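Local coordinates for cysteine-rich repeat secretory protein 15 (Arabidopsis thaliana, PDB 6GRF), which probably modulates cell-to-cell trafficking at plasmodesmata as a membrane-anchored protein with two tandem DUF26 (Gnk2-homologous) domains outside the cell, at residues Leu65-Arg69 / Glu103-Leu107; Tyr94-Ala98 / Arg108-Asn112; Ser121-Cys127 / Ala199-Ala205; Arg142-Leu146 / Val187-Lys191; Cys182-Ser186 / Leu204-Ala209. Where two conformers were deposited one is given. Residues are numbered along the deposited sequence.

Interaction 1: residues Leu65-Arg69 / Glu103-Leu107; sequences LYQCR and EGCFL
Two extended segments run antiparallel here, strand 65-68 and strand 105-107, with their axes 4.6 Å apart at 175°. Tyr66 faces Leu107 (CA-CA 4.4 Å) and Cys68 faces Cys105 (CA-CA 4.1 Å) as non-hydrogen-bonded pairs; between them Gln67 and Phe106 form the hydrogen-bonded pair, with Gln67 N to Phe106 O at 2.9 Å and Phe106 N to Gln67 O at 2.8 Å. Past the strand end, Arg69 N still donates to Gly104 O at 2.8 Å.

From Tyr66 to Cys68 and from Cys105 to Leu107 the side chains alternate between two faces. Tyr66, Cys68, Cys105 and Leu107 share the face packed by helix 74-91; Leu107 is t, bringing CD1 to 4.0 Å from Tyr66 CB, and Cys68 SG lies 4.1 Å from Cys105 CB. Gln67 and Phe106 occupy the other face, where the t rotamer of Phe106 and the p,p rotamer of Leu65 bring Leu65 CD1 to 3.9 Å from Phe106 CE2. Glu103 OE2 lies over one face of the Arg69 guanidinium, 4.0 Å from Arg69 NH1 and well out of its plane, so the charges are merely near; the Arg69 salt bridge is with Asp71.

Cys68 pairs with Cys77 and Cys105 with Cys80, pinning two adjacent strands to one helix. Cys68, Cys77 and Cys80 form the C-X8-C-X2-C motif of DUF26 domains; Cys105 is the partner of its last cysteine.

Interaction 2: residues Tyr94-Ala98 / Arg108-Asn112; sequences YSYGA and RYETN
This contact lies at the open end of the antiparallel hairpin formed by strands 98-102 and 105-110 of the first DUF26 domain: a tight turn joins the strands, and the loop entering the former meets the far end of the latter. Tyr94 makes no contact with 108-112. Ser95 places its O 3.0 Å from Tyr109 OH, a hydroxyl that also receives a hydrogen bond from Arg28, while the serine hydroxyl turns to Lys17. Tyr96 (chi1 -86°) brings CD2 to 3.4 Å from Thr111 CG2; its carbonyl oxygen, buried and without a polar partner, lies 3.5 Å from Tyr109 CE1. The CA atoms of the two segments come nearest at Gly97 and Glu110, 4.1 Å apart, and Gly97 CA makes a CA-H...O contact with Tyr109 O at 3.3 Å. Ala98 begins the pairing proper, as a hydrogen-bonded antiparallel partner of Tyr109 (CA-CA 5.7 Å): Ala98 N donates to Tyr109 O and Tyr109 N to Ala98 O, both at 3.0 Å.

Across the way, extended Arg108 reaches along its own strand, NE to Glu110 OE1 at 3.1 Å in a salt bridge. Tyr109 is in the p rotamer, which folds its ring back across the hairpin: one face lies against Ala98 N, and CE2 stands 3.6 Å from Ala98 CB.

Interaction 3: residues Ser121-Cys127 / Ala199-Ala205; sequences SLRYKKC and AAEVYLA
Backbone hydrogen bonds define this antiparallel pair, edge strand 122-127 and its neighbour 199-204 in the five-stranded sheet of the second DUF26 domain; their axes approach to 4.6 Å at 167°. Lys126 N to Glu201 O (3.0 Å) and Glu201 N to Lys126 O (2.9 Å) make one regular pair. Tyr203 N reaches Tyr124 O at 2.7 Å, but Tyr203 O accepts twice, from Arg123 N at 2.8 Å and Tyr124 N at 3.1 Å: a classic beta bulge, with Arg123 (phi/psi -100/-43°) as the extra residue. A weak bond, Ala205 N to Ser121 O at 3.2 Å, follows.

Among apolar contacts, Leu122 CD1 lies 4.0 Å from Leu204 CD2, and Lys125 CB 3.9 Å from Val202 CG2. On the other face Tyr124 CD2 meets Tyr203 CD2 at 3.8 Å, near Ile9 of the first domain.

Within its own strand Tyr203 OH donates to Glu201 OE1 at 3.1 Å; across the pair the Arg123 guanidinium lies over Ala205, Arg123 CZ to Ala205 CB 4.0 Å.

A disulfide ties Cys127 to Cys194, just after helix 176-193.

Main-chain hydrogen bonds, with apolar packing on both faces, thus join this outermost strand to its neighbour; the bulge takes in one extra residue without ending the pairing.

Interaction 4: residues Arg142-Leu146 / Val187-Lys191; sequences RDDVL and VGKLK
The two helices of the second DUF26 domain pack beside each other here. Helical segments 142-146 and 187-191 run nearly antiparallel, at a signed crossing angle of 159°, with axes 11.3 Å apart at closest; Leu146 and Val187 bring their CA atoms to 6.2 Å.

Leu146 is the residue most covered by the other helix. Its m,t rotamer extends toward that helix, setting CB 3.8 Å from Val187 CG1, CD2 3.9 Å from Leu190 CD1 and CD1 4.1 Å from Lys191 CE. Val187, in its t rotamer, also brings CG2 within 3.7 Å of Leu146 O. Leu190 (m,t) points inward, and besides meeting Leu146 it rests on the sheet residues Ala200, Val202, Ala209 and Tyr211.

On the more exposed side Lys191 takes m,t,t,m: a mostly extended chain whose last torsion bends the amine to Asp143. With the aspartate at chi1 -84°, OD1 lies 2.7 Å from Lys191 NZ, a salt bridge. One water accepts from Lys191 NZ at 2.6 Å and donates to Asp143 O at 2.9 Å.

Leucine and valine supply the apolar contact, and one lysine, serving both a carboxylate and a water-linked carbonyl, closes its solvent side with charge.

Interaction 5: residues Cys182-Ser186 / Leu204-Ala209; sequences CLAES and LAQCYA
This is the helix-to-sheet disulfide of the second DUF26 domain, counterpart of Cys80-Cys105 in the first. Segment 182-186 is helical and lies across 204-209, where a tight turn at Ala205 and Gln206 leads into strand 207-209; the short axes pass 7.8 Å apart at -39°. The turn is closed by Leu204 N to Cys207 O, 2.8 Å. CA atoms of Cys182 and Cys207, and likewise of Ser186 and Ala209, are 6.2 Å apart.

The disulfide stands between the two backbones: Cys182 SG to Cys207 SG is 2.1 Å, with chi3 -93°, from a t rotamer on the helix and a p rotamer on the strand. Around it the surfaces interlock. Leu204 is the bump on the strand side, entering a hollow walled by one helix turn, its CD1 3.5 Å from Cys182 O and 3.8 Å from Glu185 CG, its CG 3.6 Å from Ser186 OG. From the helix, Leu183 (m,t) sets CD2 beside the strand, 3.9 Å from Cys207 CB and 3.6 Å from Tyr208 O, and also reaches Ala168 and Cys170 on the next strand. Small residues permit the close fit farther along, Ser186 CB meeting Ala209 CB at 4.0 Å. Tyr208 points away, stacking on Tyr203.

No hydrogen bond crosses the contact, and Ser186 OG is buried without a polar partner. Union of helix and strand therefore rests on sulfur and on apolar fit.

The five contacts sample both halves of a tandem repeat. Interactions 1 and 2 share strand 105-110 of the first DUF26 domain and are joined by Leu65 N to Arg108 O, 2.9 Å. Interactions 3, 4 and 5 belong to the second: 3 and 5 share the turn at Leu204 and Ala205, their centres 8 Å apart, while Leu190 of interaction 4 packs on both, CD2 lying 3.7 Å from Ala200 CB. The domains meet where Phe106 CZ comes within 4.1 Å of Ala205 O and Arg69 CG within 3.8 Å of Tyr208 OH; Arg108 NH2 and Arg123 NH2, 3.4 Å apart, are two like charges close together. A bound NAG lies about 13 Å from the Thr111 side chain.

Interaction 1: residues Leu65-Arg69 / Glu103-Leu107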
# COMPACT_ATOMS: atom_id res chain seq x y z
N LEU A 65 3.19 -6.60 -8.05
CA LEU A 65 2.93 -7.32 -6.82
C LEU A 65 1.54 -6.94 -6.30
O LEU A 65 0.90 -5.99 -6.78
CB LEU A 65 4.03 -7.00 -5.79
CG LEU A 65 4.30 -5.52 -5.48
CD1 LEU A 65 3.17 -4.88 -4.69
CD2 LEU A 65 5.59 -5.38 -4.72
N TYR A 66 1.08 -7.72 -5.32
CA TYR A 66 -0.07 -7.39 -4.52
C TYR A 66 0.27 -7.68 -3.06
O TYR A 66 1.13 -8.49 -2.75
CB TYR A 66 -1.30 -8.19 -4.97
CG TYR A 66 -1.24 -9.66 -4.64
CD1 TYR A 66 -1.80 -10.16 -3.48
CD2 TYR A 66 -0.59 -10.55 -5.48
CE1 TYR A 66 -1.72 -11.51 -3.15
CE2 TYR A 66 -0.51 -11.90 -5.18
CZ TYR A 66 -1.07 -12.38 -4.01
OH TYR A 66 -0.97 -13.71 -3.70
N GLN A 67 -0.42 -6.97 -2.16
CA GLN A 67 -0.30 -7.18 -0.72
C GLN A 67 -1.70 -7.02 -0.12
O GLN A 67 -2.26 -5.94 -0.23
CB GLN A 67 0.72 -6.18 -0.15
CG GLN A 67 0.89 -6.26 1.36
CD GLN A 67 1.52 -7.57 1.76
OE1 GLN A 67 0.87 -8.46 2.32
NE2 GLN A 67 2.80 -7.70 1.51
N CYS A 68 -2.25 -8.09 0.45
CA CYS A 68 -3.47 -8.00 1.24
C CYS A 68 -3.10 -7.61 2.68
O CYS A 68 -1.97 -7.82 3.12
CB CYS A 68 -4.24 -9.32 1.27
SG CYS A 68 -4.90 -9.77 -0.35
N ARG A 69 -4.07 -7.06 3.40
CA ARG A 69 -3.93 -6.89 4.83
C ARG A 69 -3.63 -8.26 5.44
O ARG A 69 -4.39 -9.20 5.25
CB ARG A 69 -5.18 -6.24 5.43
CG ARG A 69 -5.08 -4.73 5.57
CD ARG A 69 -6.36 -4.11 6.12
NE ARG A 69 -6.64 -4.47 7.49
CZ ARG A 69 -6.26 -3.76 8.56
NH1 ARG A 69 -5.42 -2.75 8.41
NH2 ARG A 69 -6.73 -4.05 9.76
N GLU A 103 -8.98 -0.58 1.11
CA GLU A 103 -8.79 -0.79 2.54
C GLU A 103 -8.07 -2.13 2.80
O GLU A 103 -7.18 -2.21 3.63
CB GLU A 103 -10.13 -0.73 3.28
CG GLU A 103 -10.02 -0.96 4.78
CD GLU A 103 -8.96 -0.12 5.48
OE1 GLU A 103 -8.90 1.11 5.23
OE2 GLU A 103 -8.18 -0.71 6.28
N GLY A 104 -8.45 -3.17 2.06
CA GLY A 104 -7.99 -4.52 2.31
C GLY A 104 -6.75 -4.93 1.52
O GLY A 104 -6.14 -5.93 1.85
N CYS A 105 -6.41 -4.22 0.44
CA CYS A 105 -5.36 -4.74 -0.44
C CYS A 105 -4.76 -3.65 -1.33
O CYS A 105 -5.35 -2.60 -1.57
CB CYS A 105 -5.86 -5.91 -1.29
SG CYS A 105 -7.34 -5.53 -2.27
N PHE A 106 -3.54 -3.94 -1.78
CA PHE A 106 -2.76 -3.08 -2.62
C PHE A 106 -2.32 -3.89 -3.84
O PHE A 106 -1.92 -5.04 -3.70
CB PHE A 106 -1.58 -2.55 -1.82
CG PHE A 106 -0.58 -1.75 -2.61
CD1 PHE A 106 -0.88 -0.48 -3.06
CD2 PHE A 106 0.69 -2.26 -2.87
CE1 PHE A 106 0.05 0.27 -3.76
CE2 PHE A 106 1.62 -1.51 -3.57
CZ PHE A 106 1.29 -0.26 -4.02
N LEU A 107 -2.44 -3.27 -5.02
CA LEU A 107 -2.04 -3.88 -6.29
C LEU A 107 -1.19 -2.88 -7.07
O LEU A 107 -1.55 -1.72 -7.16
CB LEU A 107 -3.31 -4.23 -7.06
CG LEU A 107 -3.10 -4.87 -8.43
CD1 LEU A 107 -2.40 -6.21 -8.29
CD2 LEU A 107 -4.42 -5.02 -9.14

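Interaction 2: residues Tyr94-Ala98 / Arg108-Asn112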
# COMPACT_ATOMS: atom_id res chain seq x y z
N TYR A 94 -5.22 2.26 -19.90
CA TYR A 94 -4.17 1.90 -20.85
C TYR A 94 -2.82 2.38 -20.33
O TYR A 94 -1.99 2.83 -21.10
CB TYR A 94 -4.50 2.47 -22.23
CG TYR A 94 -5.58 1.70 -22.95
CD1 TYR A 94 -5.30 0.48 -23.53
CD2 TYR A 94 -6.88 2.17 -23.01
CE1 TYR A 94 -6.28 -0.26 -24.18
CE2 TYR A 94 -7.87 1.46 -23.67
CZ TYR A 94 -7.57 0.24 -24.25
OH TYR A 94 -8.54 -0.47 -24.89
N SER A 95 -2.61 2.25 -19.02
CA SER A 95 -1.41 2.73 -18.37
C SER A 95 -0.34 1.63 -18.38
O SER A 95 -0.65 0.46 -18.17
CB SER A 95 -1.71 3.19 -16.97
OG SER A 95 -2.63 4.27 -17.01
N TYR A 96 0.90 2.05 -18.64
CA TYR A 96 2.08 1.19 -18.53
C TYR A 96 2.36 0.86 -17.07
O TYR A 96 2.97 -0.14 -16.77
CB TYR A 96 3.31 1.85 -19.16
CG TYR A 96 3.46 1.63 -20.64
CD1 TYR A 96 3.39 2.67 -21.55
CD2 TYR A 96 3.65 0.35 -21.15
CE1 TYR A 96 3.53 2.47 -22.91
CE2 TYR A 96 3.79 0.12 -22.51
CZ TYR A 96 3.73 1.19 -23.39
OH TYR A 96 3.86 0.97 -24.73
N GLY A 97 1.93 1.75 -16.17
CA GLY A 97 2.08 1.59 -14.74
C GLY A 97 0.84 2.06 -14.00
O GLY A 97 0.17 3.01 -14.43
N ALA A 98 0.53 1.38 -12.89
CA ALA A 98 -0.65 1.68 -12.10
C ALA A 98 -0.49 1.11 -10.70
O ALA A 98 0.17 0.08 -10.50
CB ALA A 98 -1.89 1.12 -12.76
N ARG A 108 -0.08 -3.35 -7.65
CA ARG A 108 0.84 -2.48 -8.38
C ARG A 108 1.48 -3.24 -9.54
O ARG A 108 1.87 -4.39 -9.41
CB ARG A 108 1.95 -1.98 -7.45
CG ARG A 108 2.88 -0.96 -8.07
CD ARG A 108 3.95 -0.48 -7.11
NE ARG A 108 4.86 0.48 -7.73
CZ ARG A 108 6.02 0.87 -7.21
NH1 ARG A 108 6.35 0.55 -5.97
NH2 ARG A 108 6.86 1.57 -7.95
N TYR A 109 1.63 -2.54 -10.67
CA TYR A 109 2.45 -3.04 -11.75
C TYR A 109 3.10 -1.86 -12.48
O TYR A 109 2.58 -0.76 -12.49
CB TYR A 109 1.60 -3.91 -12.68
CG TYR A 109 0.63 -3.13 -13.53
CD1 TYR A 109 1.05 -2.52 -14.70
CD2 TYR A 109 -0.71 -3.03 -13.19
CE1 TYR A 109 0.18 -1.79 -15.49
CE2 TYR A 109 -1.60 -2.31 -13.97
CZ TYR A 109 -1.14 -1.69 -15.12
OH TYR A 109 -1.97 -0.97 -15.94
N GLU A 110 4.26 -2.13 -13.09
CA GLU A 110 4.97 -1.17 -13.92
C GLU A 110 5.79 -1.91 -14.98
O GLU A 110 5.92 -3.14 -14.93
CB GLU A 110 5.95 -0.32 -13.10
CG GLU A 110 5.59 -0.15 -11.64
CD GLU A 110 5.59 1.29 -11.16
OE1 GLU A 110 4.56 1.72 -10.57
OE2 GLU A 110 6.61 1.96 -11.39
N THR A 111 6.39 -1.13 -15.89
CA THR A 111 7.28 -1.60 -16.94
C THR A 111 8.73 -1.62 -16.45
O THR A 111 9.60 -2.14 -17.13
CB THR A 111 7.21 -0.69 -18.17
OG1 THR A 111 7.59 0.63 -17.77
CG2 THR A 111 5.85 -0.66 -18.82
N ASN A 112 9.00 -1.02 -15.29
CA ASN A 112 10.35 -1.00 -14.70
C ASN A 112 10.37 -1.96 -13.50
O ASN A 112 9.37 -2.13 -12.82
CB ASN A 112 10.81 0.39 -14.26
CG ASN A 112 10.15 1.53 -15.01
OD1 ASN A 112 10.44 1.77 -16.19
ND2 ASN A 112 9.24 2.23 -14.34

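Interaction 3: residues Ser121-Cys127 / Ala199-Ala205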
# COMPACT_ATOMS: atom_id res chain seq x y z
N SER A 121 8.97 7.29 -1.28
CA SER A 121 8.27 8.47 -1.79
C SER A 121 6.82 8.42 -1.31
O SER A 121 6.26 7.35 -1.14
CB SER A 121 8.36 8.60 -3.30
OG SER A 121 8.43 7.34 -3.92
N LEU A 122 6.26 9.61 -1.06
CA LEU A 122 4.90 9.76 -0.60
C LEU A 122 3.92 9.47 -1.74
O LEU A 122 3.97 10.11 -2.77
CB LEU A 122 4.73 11.19 -0.08
CG LEU A 122 3.31 11.57 0.34
CD1 LEU A 122 2.79 10.60 1.39
CD2 LEU A 122 3.26 13.01 0.84
N ARG A 123 3.00 8.54 -1.51
CA ARG A 123 1.99 8.18 -2.50
C ARG A 123 0.66 8.87 -2.17
O ARG A 123 0.01 9.37 -3.06
CB ARG A 123 1.81 6.67 -2.56
CG ARG A 123 2.97 5.96 -3.25
CD ARG A 123 3.23 6.53 -4.64
NE ARG A 123 3.73 5.50 -5.54
CZ ARG A 123 4.96 5.43 -6.03
NH1 ARG A 123 5.85 6.38 -5.76
NH2 ARG A 123 5.31 4.41 -6.78
N TYR A 124 0.28 8.88 -0.89
CA TYR A 124 -0.98 9.44 -0.46
C TYR A 124 -0.95 9.69 1.06
O TYR A 124 -0.34 8.94 1.81
CB TYR A 124 -2.14 8.52 -0.87
CG TYR A 124 -3.51 8.98 -0.42
CD1 TYR A 124 -4.13 10.07 -1.02
CD2 TYR A 124 -4.18 8.35 0.62
CE1 TYR A 124 -5.38 10.51 -0.61
CE2 TYR A 124 -5.43 8.78 1.05
CZ TYR A 124 -6.03 9.87 0.43
OH TYR A 124 -7.25 10.32 0.84
N LYS A 125 -1.61 10.76 1.48
CA LYS A 125 -1.77 11.07 2.89
C LYS A 125 -3.12 11.76 3.10
O LYS A 125 -3.62 12.45 2.21
CB LYS A 125 -0.64 11.97 3.40
CG LYS A 125 -0.62 13.37 2.81
CD LYS A 125 -0.74 14.44 3.87
CE LYS A 125 -0.93 15.81 3.27
NZ LYS A 125 -2.34 16.27 3.42
N LYS A 126 -3.70 11.54 4.28
CA LYS A 126 -4.90 12.20 4.70
C LYS A 126 -4.79 12.47 6.20
O LYS A 126 -4.55 11.53 6.96
CB LYS A 126 -6.11 11.32 4.37
CG LYS A 126 -7.46 12.00 4.45
CD LYS A 126 -8.61 11.01 4.36
CE LYS A 126 -9.79 11.52 3.56
NZ LYS A 126 -10.53 12.56 4.31
N CYS A 127 -4.91 13.74 6.58
CA CYS A 127 -5.07 14.16 7.97
C CYS A 127 -6.56 14.42 8.21
O CYS A 127 -7.22 15.04 7.39
CB CYS A 127 -4.32 15.44 8.31
SG CYS A 127 -2.65 15.61 7.60
N ALA A 199 -6.52 11.81 13.79
CA ALA A 199 -6.37 10.64 12.97
C ALA A 199 -5.69 11.05 11.67
O ALA A 199 -6.00 12.08 11.11
CB ALA A 199 -7.73 10.02 12.71
N ALA A 200 -4.75 10.22 11.21
CA ALA A 200 -4.10 10.46 9.93
C ALA A 200 -3.58 9.15 9.34
O ALA A 200 -3.44 8.17 10.04
CB ALA A 200 -2.99 11.44 10.11
N GLU A 201 -3.29 9.16 8.03
CA GLU A 201 -2.73 8.02 7.32
C GLU A 201 -1.69 8.53 6.31
O GLU A 201 -1.88 9.55 5.69
CB GLU A 201 -3.84 7.18 6.67
CG GLU A 201 -4.91 7.95 5.90
CD GLU A 201 -6.02 7.09 5.30
OE1 GLU A 201 -6.14 5.90 5.69
OE2 GLU A 201 -6.79 7.60 4.42
N VAL A 202 -0.57 7.82 6.22
CA VAL A 202 0.45 8.06 5.22
C VAL A 202 0.78 6.75 4.49
O VAL A 202 1.09 5.72 5.12
CB VAL A 202 1.71 8.68 5.85
CG1 VAL A 202 2.93 8.53 4.95
CG2 VAL A 202 1.47 10.14 6.19
N TYR A 203 0.74 6.82 3.16
CA TYR A 203 1.04 5.70 2.29
C TYR A 203 2.26 6.05 1.45
O TYR A 203 2.23 7.01 0.69
CB TYR A 203 -0.15 5.37 1.40
CG TYR A 203 -1.37 4.90 2.14
CD1 TYR A 203 -1.63 3.56 2.30
CD2 TYR A 203 -2.27 5.81 2.67
CE1 TYR A 203 -2.75 3.12 2.98
CE2 TYR A 203 -3.39 5.39 3.36
CZ TYR A 203 -3.62 4.04 3.53
OH TYR A 203 -4.73 3.62 4.19
N LEU A 204 3.34 5.29 1.63
CA LEU A 204 4.52 5.39 0.80
C LEU A 204 4.48 4.26 -0.22
O LEU A 204 3.59 3.43 -0.20
CB LEU A 204 5.76 5.33 1.68
CG LEU A 204 5.78 6.30 2.85
CD1 LEU A 204 7.14 6.27 3.53
CD2 LEU A 204 5.44 7.71 2.39
N ALA A 205 5.48 4.24 -1.12
CA ALA A 205 5.54 3.25 -2.20
C ALA A 205 5.50 1.82 -1.66
O ALA A 205 4.85 0.97 -2.26
CB ALA A 205 6.77 3.50 -3.04

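Interaction 4: residues Arg142-Leu146 / Val187-Lys191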
# COMPACT_ATOMS: atom_id res chain seq x y z
N ARG A 142 0.28 9.11 21.13
CA ARG A 142 0.50 8.97 19.71
C ARG A 142 1.97 8.63 19.46
O ARG A 142 2.26 7.72 18.72
CB ARG A 142 0.10 10.26 18.98
CG ARG A 142 0.17 10.14 17.46
CD ARG A 142 1.05 11.24 16.88
NE ARG A 142 0.27 12.39 16.50
CZ ARG A 142 0.76 13.56 16.12
NH1 ARG A 142 1.82 14.09 16.72
NH2 ARG A 142 0.18 14.19 15.12
N ASP A 143 2.88 9.40 20.08
CA ASP A 143 4.31 9.15 19.98
C ASP A 143 4.64 7.70 20.36
O ASP A 143 5.39 7.05 19.65
CB ASP A 143 5.13 10.12 20.83
CG ASP A 143 5.41 11.44 20.12
OD1 ASP A 143 5.03 11.55 18.92
OD2 ASP A 143 5.99 12.35 20.76
N ASP A 144 4.09 7.20 21.48
CA ASP A 144 4.36 5.81 21.89
C ASP A 144 3.85 4.82 20.82
O ASP A 144 4.50 3.82 20.53
CB ASP A 144 3.73 5.47 23.24
CG ASP A 144 4.23 6.32 24.40
OD1 ASP A 144 5.41 6.73 24.38
OD2 ASP A 144 3.44 6.55 25.32
N VAL A 145 2.67 5.08 20.27
CA VAL A 145 2.06 4.20 19.27
C VAL A 145 2.92 4.18 18.00
O VAL A 145 3.24 3.10 17.50
CB VAL A 145 0.61 4.63 19.00
CG1 VAL A 145 0.09 4.12 17.66
CG2 VAL A 145 -0.30 4.17 20.12
N LEU A 146 3.30 5.36 17.51
CA LEU A 146 4.06 5.50 16.27
C LEU A 146 5.46 4.90 16.44
O LEU A 146 6.00 4.32 15.51
CB LEU A 146 4.14 6.98 15.87
CG LEU A 146 2.83 7.60 15.37
CD1 LEU A 146 3.06 9.02 14.91
CD2 LEU A 146 2.21 6.78 14.25
N VAL A 187 6.26 7.52 9.63
CA VAL A 187 5.95 8.08 10.92
C VAL A 187 6.42 9.54 10.94
O VAL A 187 5.69 10.43 11.41
CB VAL A 187 6.59 7.23 12.04
CG1 VAL A 187 6.80 7.99 13.34
CG2 VAL A 187 5.76 5.97 12.26
N GLY A 188 7.63 9.77 10.42
CA GLY A 188 8.14 11.12 10.24
C GLY A 188 7.12 11.98 9.50
O GLY A 188 6.87 13.12 9.87
N LYS A 189 6.52 11.40 8.46
CA LYS A 189 5.59 12.10 7.61
C LYS A 189 4.28 12.37 8.35
O LYS A 189 3.69 13.43 8.18
CB LYS A 189 5.29 11.30 6.34
CG LYS A 189 6.43 11.24 5.34
CD LYS A 189 6.73 12.57 4.71
CE LYS A 189 7.52 12.43 3.43
NZ LYS A 189 7.94 13.76 2.94
N LEU A 190 3.81 11.38 9.12
CA LEU A 190 2.59 11.52 9.90
C LEU A 190 2.78 12.72 10.84
O LEU A 190 1.93 13.59 10.91
CB LEU A 190 2.27 10.23 10.67
CG LEU A 190 1.54 9.15 9.86
CD1 LEU A 190 1.59 7.80 10.56
CD2 LEU A 190 0.11 9.53 9.57
N LYS A 191 3.96 12.79 11.48
CA LYS A 191 4.24 13.84 12.44
C LYS A 191 4.32 15.20 11.73
O LYS A 191 3.82 16.18 12.24
CB LYS A 191 5.53 13.55 13.21
CG LYS A 191 5.46 12.42 14.22
CD LYS A 191 6.83 11.92 14.61
CE LYS A 191 6.82 10.59 15.34
NZ LYS A 191 6.52 10.77 16.79
O HOH W 1 7.27 8.58 18.00

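Interaction 5: residues Cys182-Ser186 / Leu204-Ala209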
# COMPACT_ATOMS: atom_id res chain seq x y z
N CYS A 182 11.41 2.30 5.84
CA CYS A 182 10.21 2.76 5.18
C CYS A 182 9.22 3.28 6.23
O CYS A 182 8.65 4.36 6.07
CB CYS A 182 9.61 1.64 4.34
SG CYS A 182 8.28 2.18 3.22
N LEU A 183 9.00 2.50 7.29
CA LEU A 183 8.04 2.88 8.34
C LEU A 183 8.55 4.10 9.11
O LEU A 183 7.77 4.96 9.47
CB LEU A 183 7.77 1.70 9.27
CG LEU A 183 6.92 0.59 8.64
CD1 LEU A 183 6.77 -0.59 9.57
CD2 LEU A 183 5.57 1.13 8.22
N ALA A 184 9.87 4.18 9.33
CA ALA A 184 10.49 5.35 9.96
C ALA A 184 10.12 6.61 9.17
O ALA A 184 9.73 7.60 9.75
CB ALA A 184 11.99 5.19 10.07
N GLU A 185 10.20 6.55 7.84
CA GLU A 185 9.83 7.67 7.00
C GLU A 185 8.32 7.95 7.10
O GLU A 185 7.92 9.09 7.08
CB GLU A 185 10.27 7.41 5.56
CG GLU A 185 9.94 8.55 4.60
CD GLU A 185 10.77 9.81 4.79
OE1 GLU A 185 11.70 9.78 5.61
OE2 GLU A 185 10.49 10.82 4.09
N SER A 186 7.48 6.91 7.15
CA SER A 186 6.02 7.06 7.28
C SER A 186 5.66 7.90 8.51
O SER A 186 4.84 8.80 8.45
CB SER A 186 5.34 5.74 7.41
OG SER A 186 4.89 5.31 6.15
N LEU A 204 3.34 5.29 1.63
CA LEU A 204 4.52 5.39 0.80
C LEU A 204 4.48 4.26 -0.22
O LEU A 204 3.59 3.43 -0.20
CB LEU A 204 5.76 5.33 1.68
CG LEU A 204 5.78 6.30 2.85
CD1 LEU A 204 7.14 6.27 3.53
CD2 LEU A 204 5.44 7.71 2.39
N ALA A 205 5.48 4.24 -1.12
CA ALA A 205 5.54 3.25 -2.20
C ALA A 205 5.50 1.82 -1.66
O ALA A 205 4.85 0.97 -2.26
CB ALA A 205 6.77 3.50 -3.04
N GLN A 206 6.18 1.54 -0.53
CA GLN A 206 6.40 0.15 -0.08
C GLN A 206 5.88 -0.12 1.35
O GLN A 206 6.09 -1.22 1.89
CB GLN A 206 7.88 -0.17 -0.19
CG GLN A 206 8.42 -0.15 -1.62
CD GLN A 206 8.34 -1.51 -2.27
OE1 GLN A 206 7.32 -2.19 -2.19
NE2 GLN A 206 9.42 -1.93 -2.90
N CYS A 207 5.19 0.85 1.96
CA CYS A 207 4.64 0.68 3.31
C CYS A 207 3.58 1.75 3.57
O CYS A 207 3.44 2.70 2.79
CB CYS A 207 5.73 0.76 4.38
SG CYS A 207 6.57 2.36 4.48
N TYR A 208 2.82 1.57 4.66
CA TYR A 208 1.96 2.62 5.16
C TYR A 208 1.76 2.49 6.68
O TYR A 208 2.06 1.48 7.29
CB TYR A 208 0.62 2.64 4.43
CG TYR A 208 -0.32 1.50 4.72
CD1 TYR A 208 -0.33 0.35 3.94
CD2 TYR A 208 -1.26 1.58 5.74
CE1 TYR A 208 -1.24 -0.67 4.17
CE2 TYR A 208 -2.16 0.56 6.00
CZ TYR A 208 -2.15 -0.57 5.20
OH TYR A 208 -3.05 -1.58 5.45
N ALA A 209 1.22 3.56 7.26
CA ALA A 209 0.99 3.68 8.67
C ALA A 209 -0.17 4.66 8.89
O ALA A 209 -0.27 5.66 8.18
CB ALA A 209 2.24 4.14 9.36